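Local atomic coordinates of protein FimX (Pseudomonas aeruginosa PAO1, PDB entry 3HV8), a protein that belongs to the EAL-domain family and holds C2E in a pocket of that domain. Residues L36-I41 with Q248-Q253. Numbering follows the deposited sequence. Where two conformers were deposited one is given.
Sequences LFQPVI and QGYYLQ. With C2E (9,9'-[(2R,3R,3aS,5S,7aR,9R,10R,10aS,12S,14aR)-3,5,10,12-tetrahydroxy-5,12-dioxidooctahydro-2H,7H-difuro[3,2-d:3',2'-j][1,3,7,9,2,8]tetraoxadiphosphacyclododecine-2,9-diyl]bis(2-amino-1,9-dihydro-6H-purin-6-one)), chain B.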
ATOM      1  N   LEU A  36       6.868   4.626  -8.925  1.00 23.73           N
ATOM      2  CA  LEU A  36       6.750   3.389  -9.673  1.00 22.84           C
ATOM      3  C   LEU A  36       5.413   2.730  -9.315  1.00 24.47           C
ATOM      4  O   LEU A  36       4.813   3.036  -8.275  1.00 23.76           O
ATOM      5  CB  LEU A  36       7.898   2.438  -9.336  1.00 24.58           C
ATOM      6  CG  LEU A  36       9.310   3.020  -9.433  1.00 24.39           C
ATOM      7  CD1 LEU A  36      10.321   1.933  -9.045  1.00 27.59           C
ATOM      8  CD2 LEU A  36       9.576   3.558 -10.849  1.00 26.38           C
ATOM      9  N   PHE A  37       4.975   1.810 -10.171  1.00 23.00           N
ATOM     10  CA  PHE A  37       3.660   1.194 -10.087  1.00 23.89           C
ATOM     11  C   PHE A  37       3.807  -0.296 -10.236  1.00 24.89           C
ATOM     12  O   PHE A  37       4.450  -0.764 -11.171  1.00 26.31           O
ATOM     13  CB  PHE A  37       2.772   1.765 -11.192  1.00 25.69           C
ATOM     14  CG  PHE A  37       2.664   3.261 -11.141  1.00 25.08           C
ATOM     15  CD1 PHE A  37       1.723   3.871 -10.330  1.00 28.37           C
ATOM     16  CD2 PHE A  37       3.528   4.054 -11.877  1.00 28.24           C
ATOM     17  CE1 PHE A  37       1.642   5.251 -10.249  1.00 29.37           C
ATOM     18  CE2 PHE A  37       3.452   5.435 -11.805  1.00 29.12           C
ATOM     19  CZ  PHE A  37       2.502   6.031 -10.993  1.00 34.95           C
ATOM     20  N   GLN A  38       3.242  -1.053  -9.304  1.00 22.33           N
ATOM     21  CA  GLN A  38       3.285  -2.506  -9.398  1.00 22.55           C
ATOM     22  C   GLN A  38       1.874  -3.060  -9.390  1.00 23.82           C
ATOM     23  O   GLN A  38       1.136  -2.878  -8.422  1.00 24.42           O
ATOM     24  CB  GLN A  38       4.118  -3.119  -8.267  1.00 22.65           C
ATOM     25  CG  GLN A  38       4.232  -4.637  -8.410  1.00 23.52           C
ATOM     26  CD  GLN A  38       5.126  -5.278  -7.382  1.00 25.04           C
ATOM     27  OE1 GLN A  38       5.386  -4.719  -6.311  1.00 28.39           O
ATOM     28  NE2 GLN A  38       5.619  -6.473  -7.701  1.00 24.55           N
ATOM     29  N   PRO A  39       1.486  -3.758 -10.462  1.00 22.90           N
ATOM     30  CA  PRO A  39       0.086  -4.182 -10.568  1.00 22.72           C
ATOM     31  C   PRO A  39      -0.289  -5.193  -9.498  1.00 22.13           C
ATOM     32  O   PRO A  39       0.539  -5.999  -9.053  1.00 23.97           O
ATOM     33  CB  PRO A  39       0.007  -4.807 -11.975  1.00 25.19           C
ATOM     34  CG  PRO A  39       1.416  -5.238 -12.251  1.00 27.24           C
ATOM     35  CD  PRO A  39       2.282  -4.155 -11.640  1.00 23.70           C
ATOM     36  N   VAL A  40      -1.548  -5.108  -9.069  1.00 22.31           N
ATOM     37  CA  VAL A  40      -2.149  -6.040  -8.128  1.00 22.42           C
ATOM     38  C   VAL A  40      -3.244  -6.764  -8.909  1.00 23.52           C
ATOM     39  O   VAL A  40      -4.156  -6.137  -9.448  1.00 26.99           O
ATOM     40  CB  VAL A  40      -2.726  -5.290  -6.882  1.00 22.70           C
ATOM     41  CG1 VAL A  40      -3.415  -6.241  -5.931  1.00 24.60           C
ATOM     42  CG2 VAL A  40      -1.600  -4.531  -6.150  1.00 25.76           C
ATOM     43  N   ILE A  41      -3.135  -8.085  -8.972  1.00 23.87           N
ATOM     44  CA  ILE A  41      -3.933  -8.885  -9.894  1.00 25.62           C
ATOM     45  C   ILE A  41      -5.119  -9.557  -9.185  1.00 24.40           C
ATOM     46  O   ILE A  41      -4.936 -10.208  -8.158  1.00 24.39           O
ATOM     47  CB  ILE A  41      -3.012  -9.936 -10.585  1.00 25.83           C
ATOM     48  CG1 ILE A  41      -2.226  -9.285 -11.733  1.00 26.72           C
ATOM     49  CG2 ILE A  41      -3.824 -11.085 -11.138  1.00 28.39           C
ATOM     50  CD1 ILE A  41      -1.174  -8.294 -11.293  1.00 31.05           C
ATOM     51  N   GLN A 248       0.297 -10.345  -6.041  1.00 22.22           N
ATOM     52  CA  GLN A 248       1.261  -9.380  -6.518  1.00 21.68           C
ATOM     53  C   GLN A 248       2.643 -10.017  -6.398  1.00 21.46           C
ATOM     54  O   GLN A 248       2.875 -10.847  -5.508  1.00 23.57           O
ATOM     55  CB  GLN A 248       1.200  -8.121  -5.644  1.00 23.16           C
ATOM     56  CG  GLN A 248       1.964  -6.940  -6.201  1.00 24.04           C
ATOM     57  CD  GLN A 248       2.171  -5.866  -5.155  1.00 23.05           C
ATOM     58  OE1 GLN A 248       2.560  -6.156  -4.028  1.00 24.97           O
ATOM     59  NE2 GLN A 248       1.925  -4.627  -5.531  1.00 24.59           N
ATOM     60  N   GLY A 249       3.552  -9.623  -7.285  1.00 23.75           N
ATOM     61  CA  GLY A 249       4.921 -10.098  -7.183  1.00 23.29           C
ATOM     62  C   GLY A 249       5.699  -9.938  -8.462  1.00 24.93           C
ATOM     63  O   GLY A 249       5.136  -9.634  -9.515  1.00 26.36           O
ATOM     64  N   TYR A 250       7.011 -10.116  -8.357  1.00 26.64           N
ATOM     65  CA  TYR A 250       7.880 -10.067  -9.525  1.00 31.15           C
ATOM     66  C   TYR A 250       7.430 -11.029 -10.633  1.00 30.98           C
ATOM     67  O   TYR A 250       7.615 -10.743 -11.814  1.00 34.56           O
ATOM     68  CB  TYR A 250       9.332 -10.374  -9.126  1.00 30.60           C
ATOM     69  CG  TYR A 250      10.018  -9.324  -8.282  1.00 31.37           C
ATOM     70  CD1 TYR A 250      11.038  -9.676  -7.403  1.00 34.37           C
ATOM     71  CD2 TYR A 250       9.659  -7.981  -8.361  1.00 33.08           C
ATOM     72  CE1 TYR A 250      11.676  -8.718  -6.623  1.00 37.31           C
ATOM     73  CE2 TYR A 250      10.294  -7.022  -7.586  1.00 36.91           C
ATOM     74  CZ  TYR A 250      11.303  -7.393  -6.725  1.00 37.34           C
ATOM     75  OH  TYR A 250      11.933  -6.438  -5.951  1.00 39.04           O
ATOM     76  N   TYR A 251       6.857 -12.165 -10.248  1.00 31.19           N
ATOM     77  CA  TYR A 251       6.395 -13.165 -11.224  1.00 30.42           C
ATOM     78  C   TYR A 251       5.322 -12.605 -12.163  1.00 32.24           C
ATOM     79  O   TYR A 251       5.269 -12.960 -13.342  1.00 36.25           O
ATOM     80  CB  TYR A 251       5.879 -14.428 -10.530  1.00 34.42           C
ATOM     81  CG  TYR A 251       5.766 -15.635 -11.444  1.00 39.31           C
ATOM     82  CD1 TYR A 251       4.540 -16.021 -11.976  1.00 38.34           C
ATOM     83  CD2 TYR A 251       6.889 -16.388 -11.767  1.00 35.58           C
ATOM     84  CE1 TYR A 251       4.438 -17.128 -12.813  1.00 40.40           C
ATOM     85  CE2 TYR A 251       6.797 -17.500 -12.605  1.00 40.09           C
ATOM     86  CZ  TYR A 251       5.569 -17.862 -13.120  1.00 42.89           C
ATOM     87  OH  TYR A 251       5.476 -18.967 -13.947  1.00 46.39           O
ATOM     88  N   LEU A 252       4.473 -11.726 -11.638  0.50 29.24           N
ATOM     89  CA  LEU A 252       3.441 -11.078 -12.436  0.50 30.33           C
ATOM     90  C   LEU A 252       4.010  -9.859 -13.153  0.50 31.56           C
ATOM     91  O   LEU A 252       3.950  -9.760 -14.382  0.50 33.36           O
ATOM     92  CB  LEU A 252       2.255 -10.684 -11.549  0.50 28.41           C
ATOM     93  CG  LEU A 252       1.658 -11.892 -10.824  0.50 31.52           C
ATOM     94  CD1 LEU A 252       0.794 -11.471  -9.651  0.50 31.34           C
ATOM     95  CD2 LEU A 252       0.866 -12.751 -11.810  0.50 29.65           C
ATOM     96  N   GLN A 253       4.559  -8.929 -12.377  1.00 28.06           N
ATOM     97  CA  GLN A 253       5.296  -7.795 -12.916  1.00 28.11           C
ATOM     98  C   GLN A 253       5.904  -7.055 -11.740  1.00 29.68           C
ATOM     99  O   GLN A 253       5.238  -6.867 -10.720  1.00 27.30           O
ATOM    100  CB  GLN A 253       4.417  -6.839 -13.720  1.00 28.20           C
ATOM    101  CG  GLN A 253       5.260  -5.822 -14.504  1.00 31.23           C
ATOM    102  CD  GLN A 253       4.523  -4.544 -14.844  1.00 33.16           C
ATOM    103  OE1 GLN A 253       4.713  -3.513 -14.194  1.00 37.70           O
ATOM    104  NE2 GLN A 253       3.669  -4.602 -15.853  1.00 34.91           N
TER
HETATM  105  P1  C2E B 900       6.464  -2.837   1.402  1.00 26.53           P
HETATM  106  O2P C2E B 900       5.090  -3.451   1.939  1.00 35.94           O
HETATM  107  O1P C2E B 900       7.532  -3.754   1.850  1.00 45.66           O
HETATM  108  O5' C2E B 900       6.611  -2.831  -0.185  1.00 39.66           O
HETATM  109  C5' C2E B 900       7.009  -4.061  -0.821  1.00 33.20           C
HETATM  110  C4' C2E B 900       8.521  -4.145  -1.118  1.00 26.96           C
HETATM  111  O4' C2E B 900       8.786  -5.384  -1.820  1.00 26.51           O
HETATM  112  C3' C2E B 900       8.804  -3.038  -2.126  1.00 24.86           C
HETATM  113  O3' C2E B 900      10.102  -2.481  -1.867  1.00 22.26           O
HETATM  114  C2' C2E B 900       8.711  -3.740  -3.502  1.00 26.46           C
HETATM  115  O2' C2E B 900       9.525  -3.148  -4.498  1.00 29.30           O
HETATM  116  C1' C2E B 900       9.227  -5.134  -3.146  1.00 24.07           C
HETATM  117  N9  C2E B 900       8.744  -6.203  -4.007  1.00 25.74           N
HETATM  118  C8  C2E B 900       7.663  -6.168  -4.856  1.00 28.31           C
HETATM  119  N7  C2E B 900       7.434  -7.372  -5.327  1.00 27.53           N
HETATM  120  C5  C2E B 900       8.371  -8.225  -4.817  1.00 25.77           C
HETATM  121  C6  C2E B 900       8.620  -9.607  -4.976  1.00 28.14           C
HETATM  122  O6  C2E B 900       7.903 -10.343  -5.655  1.00 26.79           O
HETATM  123  N1  C2E B 900       9.675 -10.108  -4.316  1.00 29.93           N
HETATM  124  C2  C2E B 900      10.472  -9.332  -3.533  1.00 34.87           C
HETATM  125  N2  C2E B 900      11.529  -9.919  -2.887  1.00 38.87           N
HETATM  126  N3  C2E B 900      10.253  -8.048  -3.376  1.00 32.40           N
HETATM  127  C4  C2E B 900       9.215  -7.480  -3.994  1.00 25.32           C
HETATM  128  P11 C2E B 900      10.223  -0.877  -1.884  1.00 22.13           P
HETATM  129  O21 C2E B 900      11.736  -0.512  -1.653  1.00 25.37           O
HETATM  130  O11 C2E B 900       9.613  -0.310  -3.104  1.00 24.95           O
HETATM  131  O5A C2E B 900       9.331  -0.402  -0.662  1.00 21.85           O
HETATM  132  C5A C2E B 900       9.699  -0.804   0.665  1.00 22.65           C
HETATM  133  C4A C2E B 900       8.819  -0.109   1.701  1.00 21.67           C
HETATM  134  O4A C2E B 900       8.997   1.311   1.596  1.00 21.59           O
HETATM  135  C3A C2E B 900       7.316  -0.331   1.515  1.00 24.28           C
HETATM  136  O3A C2E B 900       6.850  -1.508   2.163  1.00 25.12           O
HETATM  137  C2A C2E B 900       6.757   0.870   2.281  1.00 21.33           C
HETATM  138  O2A C2E B 900       6.848   0.645   3.699  1.00 23.31           O
HETATM  139  C1A C2E B 900       7.790   1.954   1.953  1.00 21.14           C
HETATM  140  N91 C2E B 900       7.314   2.727   0.813  1.00 20.76           N
HETATM  141  C81 C2E B 900       7.522   2.502  -0.519  1.00 21.80           C
HETATM  142  N71 C2E B 900       6.920   3.441  -1.197  1.00 20.90           N
HETATM  143  C51 C2E B 900       6.361   4.346  -0.338  1.00 21.56           C
HETATM  144  C61 C2E B 900       5.640   5.551  -0.467  1.00 19.94           C
HETATM  145  O61 C2E B 900       5.262   6.001  -1.556  1.00 22.69           O
HETATM  146  N11 C2E B 900       5.281   6.154   0.696  1.00 20.23           N
HETATM  147  C21 C2E B 900       5.594   5.649   1.929  1.00 20.31           C
HETATM  148  N21 C2E B 900       5.156   6.298   3.049  1.00 23.07           N
HETATM  149  N31 C2E B 900       6.239   4.520   2.066  1.00 21.11           N
HETATM  150  C41 C2E B 900       6.634   3.885   0.957  1.00 20.14           C
HETATM  151  O   HOH W   1       2.773  -7.717  -9.428  1.00 25.08           O
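Two hydrogen bonds grip Gln38 NE2: one runs 3.1 Å to Gln253 O, meeting a lone pair in the carbonyl plane, the other 3.1 Å to N7 of C2E. The side chain gets there fully extended, CG anti to the backbone N (chi1 -177°), and an amide suits the place because its NH2 can serve loop and ligand at once. Against it lies the amide of Gln248, stacked with the planes 22° apart; its NE2 makes a weak bond to Gln38 O and is held more firmly by Glu52, while Lys193 takes OE1. In the TIM-like barrel of the EAL domain, strand 33-42 runs antiparallel to its neighbours 49-58 and 246-247; residues 248-253 form the loop after the latter, whose Gly249 and Tyr250 line the pocket. Gly249 adopts backbone angles at which a CB would strike the preceding carbonyl oxygen. A water accepts from Gly249 N (3.0 Å) and lies 2.8 Å from Pro39 O and 2.9 Å from Gln253 O, bridging strand and loop. Tyr250 N binds O6 of C2E at 2.9 Å, and the Tyr250 ring, flat like the purine, lays one face over it, C6 standing 3.4 Å above the ring centre. Farther along, Ile41 CD1 and Leu252 CD1 meet tip to tip at 4.1 Å, branched apolar chains suited to joining strand and loop.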